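Local coordinates for protein CalS10 (Micromonospora echinospora, PDB 6UK5) that binds S-adenosylmethionine and probably acts as the amino pentose methyltransferase of calicheamicin biosynthesis, at residues A[24-27]-A[28-32]; A[172-175]-A[176-179]. All blocks are in the same frame, centred on the assembly; numbering follows the deposited sequence.

Interaction 1: residues A[24-27]-A[28-32]. With SAM (S-adenosylmethionine), chain D.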
# COMPACT_ATOMS: atom_id res chain seq x y z
N GLU A 24 -4.22 -3.79 15.43
CA GLU A 24 -2.79 -3.52 15.33
C GLU A 24 -2.50 -2.36 14.38
O GLU A 24 -1.58 -1.58 14.62
CB GLU A 24 -2.07 -4.79 14.87
CG GLU A 24 -0.56 -4.67 14.80
CD GLU A 24 0.06 -5.79 14.00
OE1 GLU A 24 -0.61 -6.84 13.83
OE2 GLU A 24 1.20 -5.62 13.53
N VAL A 25 -3.28 -2.24 13.31
CA VAL A 25 -3.05 -1.26 12.25
C VAL A 25 -4.06 -0.12 12.28
O VAL A 25 -3.93 0.82 11.49
CB VAL A 25 -3.06 -1.93 10.87
CG1 VAL A 25 -1.90 -2.90 10.73
CG2 VAL A 25 -4.39 -2.66 10.64
N TYR A 26 -5.05 -0.18 13.16
CA TYR A 26 -6.18 0.74 13.08
C TYR A 26 -5.76 2.20 13.27
O TYR A 26 -6.27 3.09 12.58
CB TYR A 26 -7.22 0.33 14.11
CG TYR A 26 -8.11 1.43 14.61
CD1 TYR A 26 -7.88 2.03 15.84
CD2 TYR A 26 -9.19 1.87 13.86
CE1 TYR A 26 -8.70 3.04 16.31
CE2 TYR A 26 -10.01 2.87 14.32
CZ TYR A 26 -9.76 3.46 15.54
OH TYR A 26 -10.58 4.46 15.99
N GLU A 27 -4.82 2.46 14.18
CA GLU A 27 -4.42 3.84 14.43
C GLU A 27 -3.48 4.36 13.35
O GLU A 27 -3.58 5.52 12.92
CB GLU A 27 -3.78 3.97 15.81
CG GLU A 27 -4.53 3.24 16.90
CD GLU A 27 -3.94 3.48 18.27
OE1 GLU A 27 -3.85 4.66 18.68
OE2 GLU A 27 -3.55 2.49 18.93
N ALA A 28 -2.54 3.52 12.90
CA ALA A 28 -1.60 3.92 11.87
C ALA A 28 -2.29 4.57 10.68
O ALA A 28 -1.80 5.56 10.13
CB ALA A 28 -0.80 2.70 11.41
N ALA A 29 -3.43 4.02 10.25
CA ALA A 29 -4.08 4.52 9.05
C ALA A 29 -4.62 5.93 9.25
O ALA A 29 -4.32 6.85 8.47
CB ALA A 29 -5.20 3.58 8.63
N TYR A 30 -5.42 6.14 10.30
CA TYR A 30 -6.07 7.42 10.48
C TYR A 30 -5.09 8.52 10.88
O TYR A 30 -5.31 9.69 10.55
CB TYR A 30 -7.19 7.27 11.51
CG TYR A 30 -8.29 6.37 11.00
CD1 TYR A 30 -9.19 6.81 10.04
CD2 TYR A 30 -8.41 5.06 11.46
CE1 TYR A 30 -10.20 5.98 9.57
CE2 TYR A 30 -9.41 4.23 11.00
CZ TYR A 30 -10.30 4.69 10.05
OH TYR A 30 -11.29 3.85 9.58
N ARG A 31 -4.01 8.16 11.58
CA ARG A 31 -2.96 9.14 11.86
C ARG A 31 -2.25 9.56 10.58
O ARG A 31 -1.94 10.75 10.40
CB ARG A 31 -1.96 8.58 12.87
CG ARG A 31 -2.09 9.20 14.26
CD ARG A 31 -0.97 8.77 15.19
NE ARG A 31 -1.27 7.52 15.88
CZ ARG A 31 -1.93 7.43 17.04
NH1 ARG A 31 -2.37 8.53 17.64
NH2 ARG A 31 -2.15 6.25 17.59
N GLY A 32 -1.99 8.62 9.68
CA GLY A 32 -1.34 8.96 8.42
C GLY A 32 -2.14 9.93 7.58
O GLY A 32 -1.56 10.74 6.85
N SAM D . -13.12 6.08 20.52
CA SAM D . -12.62 5.19 19.53
C SAM D . -11.46 5.82 18.69
O SAM D . -11.61 6.99 18.26
OXT SAM D . -10.47 5.09 18.51
CB SAM D . -13.76 4.75 18.59
CG SAM D . -13.34 3.46 17.91
SD SAM D . -14.41 3.32 16.46
CE SAM D . -13.44 2.21 15.45
C5' SAM D . -15.81 2.23 16.93
C4' SAM D . -15.65 1.33 18.17
O4' SAM D . -16.96 1.06 18.70
C3' SAM D . -15.00 -0.03 17.89
O3' SAM D . -13.71 -0.10 18.48
C2' SAM D . -15.95 -1.06 18.52
O2' SAM D . -15.26 -1.98 19.35
C1' SAM D . -16.92 -0.20 19.34
N9 SAM D . -18.28 -0.72 19.41
C8 SAM D . -19.13 -0.97 18.37
N7 SAM D . -20.33 -1.36 18.74
C5 SAM D . -20.26 -1.35 20.13
C6 SAM D . -21.21 -1.64 21.13
N6 SAM D . -22.45 -2.06 20.88
N1 SAM D . -20.83 -1.49 22.42
C2 SAM D . -19.58 -1.09 22.68
N3 SAM D . -18.60 -0.80 21.82
C4 SAM D . -19.00 -0.95 20.56
O HOH W 1 -2.62 1.03 14.67

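Interaction 2: residues A[172-175]-A[176-179]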
# COMPACT_ATOMS: atom_id res chain seq x y z
N VAL A 172 1.35 2.97 4.47
CA VAL A 172 2.28 3.49 5.46
C VAL A 172 3.47 2.53 5.47
O VAL A 172 3.28 1.31 5.54
CB VAL A 172 1.66 3.62 6.86
CG1 VAL A 172 2.74 3.93 7.89
CG2 VAL A 172 0.57 4.68 6.87
N ARG A 173 4.68 3.08 5.40
CA ARG A 173 5.89 2.28 5.46
C ARG A 173 6.53 2.53 6.82
O ARG A 173 7.03 3.63 7.08
CB ARG A 173 6.87 2.63 4.34
CG ARG A 173 8.10 1.71 4.29
CD ARG A 173 7.66 0.27 3.99
NE ARG A 173 8.73 -0.67 3.68
CZ ARG A 173 9.51 -1.26 4.58
NH1 ARG A 173 9.34 -1.02 5.87
NH2 ARG A 173 10.44 -2.11 4.19
N GLU A 174 6.51 1.52 7.67
CA GLU A 174 7.17 1.60 8.96
C GLU A 174 8.45 0.78 8.89
O GLU A 174 8.62 -0.06 8.00
CB GLU A 174 6.27 1.06 10.08
CG GLU A 174 5.34 2.06 10.74
CD GLU A 174 4.19 1.40 11.47
OE1 GLU A 174 4.34 0.22 11.87
OE2 GLU A 174 3.14 2.06 11.64
N GLU A 175 9.34 1.02 9.83
CA GLU A 175 10.56 0.22 9.94
C GLU A 175 10.19 -1.10 10.59
O GLU A 175 9.78 -1.14 11.76
CB GLU A 175 11.65 0.98 10.69
CG GLU A 175 12.24 2.14 9.87
CD GLU A 175 12.78 1.67 8.52
OE1 GLU A 175 13.30 0.53 8.46
OE2 GLU A 175 12.69 2.45 7.55
N GLY A 176 10.32 -2.18 9.83
CA GLY A 176 9.96 -3.52 10.22
C GLY A 176 8.61 -4.00 9.71
O GLY A 176 8.31 -5.19 9.84
N ARG A 177 7.79 -3.11 9.14
CA ARG A 177 6.55 -3.55 8.51
C ARG A 177 6.07 -2.45 7.56
O ARG A 177 6.31 -1.26 7.80
CB ARG A 177 5.47 -3.91 9.52
CG ARG A 177 4.97 -2.76 10.36
CD ARG A 177 3.68 -3.15 11.04
NE ARG A 177 2.99 -2.00 11.60
CZ ARG A 177 1.80 -2.06 12.19
NH1 ARG A 177 1.17 -3.23 12.28
NH2 ARG A 177 1.25 -0.97 12.68
N THR A 178 5.38 -2.86 6.50
CA THR A 178 4.64 -1.96 5.63
C THR A 178 3.18 -2.37 5.62
O THR A 178 2.86 -3.57 5.58
CB THR A 178 5.19 -1.99 4.21
OG1 THR A 178 4.36 -2.82 3.39
CG2 THR A 178 6.58 -2.55 4.23
N VAL A 179 2.29 -1.38 5.65
CA VAL A 179 0.86 -1.61 5.76
C VAL A 179 0.18 -0.91 4.60
O VAL A 179 0.28 0.32 4.46
CB VAL A 179 0.32 -1.11 7.11
CG1 VAL A 179 -1.17 -1.37 7.23
CG2 VAL A 179 1.10 -1.75 8.25

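Interaction 1: residues A[24-27]-A[28-32]
Tyr26 places CG roughly anti to its backbone N (chi1 153°), which swings its ring to where CE2 meets CE2 of Tyr30, one turn further along helix 20-32, whose own CG lies anti to its carbonyl carbon (chi1 -66°). The rings approach obliquely, Tyr26 CE2 lying 3.6 Å from Tyr30 CE2, with the planes inclined at 62°. The edge of the Tyr30 ring also faces the Tyr26 carbonyl, and Phe122 packs edge-to-face on Tyr30.

Beyond its ring, Tyr26 OH donates a hydrogen bond to SAM OXT (2.6 Å), which lies in the ring plane at its edge. A phenylalanine in place of Tyr26 would probably keep much of the ring packing but leave this carboxylate oxygen of SAM without its phenol donor.

Elsewhere on the helix, the side chains of Glu27 and Arg31 run alongside each other. Glu27 OE1 forms a salt bridge with Arg31 NH2 (2.6 Å), although the hydrogen bond within it is weak and bent. Backbone bonding from Arg31 N to Glu27 O (3.0 Å) spans the same turn. This stretch of helix thus gives the SAM carboxylate a neutral phenol donor, while Glu27, shared by Arg31 and Arg95, is probably kept charged by its two cationic partners.

Interaction 2: residues A[172-175]-A[176-179]
Glu174 and Arg177 flank the type II turn of a beta hairpin that links strand 165-174 to strand 177-188. Their side chains lie side by side on one face of the sheet and point the same way. Arg177 NE donates a hydrogen bond to Glu174 OE1 (2.6 Å) within a salt bridge, reaching it from the syn side but 34° out of the carboxylate plane. On the arginine the oxygen sits close to the guanidinium plane, at its edge. The chain of Arg177, extended from CG to NE, carries its charged group alongside the glutamate.

On the other face, Arg173 bends at chi2 (63°) and crosses Thr178, whose methyl CG2 lies over one face of the guanidinium. Arg173 NH2 finds its polar partner at Val167 O of the second subunit, while Thr178 packs on that same Val167, so these two side chains meet the second subunit.

The backbone sets Arg173 opposite Thr178 as a non-hydrogen-bonded pair, and the turn brings Glu174 and Arg177 together. Val172 and Val179, a hydrogen-bonded pair, exchange two bonds, Val172 N to Val179 O and Val179 N to Val172 O, both 2.9 Å. Nearer the turn, Glu174 N bonds to Arg177 O (2.8 Å), whereas the return bond from Arg177 N to Glu174 O is weak at 3.4 Å. Gly176 takes the positive phi (99°) of the turn's third position, where a CB would collide with the carbonyl O of Glu175. Further along the strand, Val179 CG2 rests against one face of the Arg177 guanidinium, 3.8 Å above its plane and offset toward the rim.

How the interactions relate
Interaction 1 comes first along the chain, within helix 20-32; interaction 2 follows at the hairpin end of strands 165-174 and 177-188, in the five-stranded mixed sheet. They lie about 11 Å apart, centre to centre, on the same side of the chain's centre, and they touch directly. Glu24 OE2 forms a salt bridge with Arg177 NH1 (2.7 Å), while Val25 packs on Arg177 and on Val179, with Val25 CG1 and Val179 CG1 3.9 Å apart. Helix 20-32 therefore rests on the sheet with one side and presents Tyr26 to the cofactor from another. The arrangement connects the SAM pocket, through one helix, to a hairpin that also meets the second subunit.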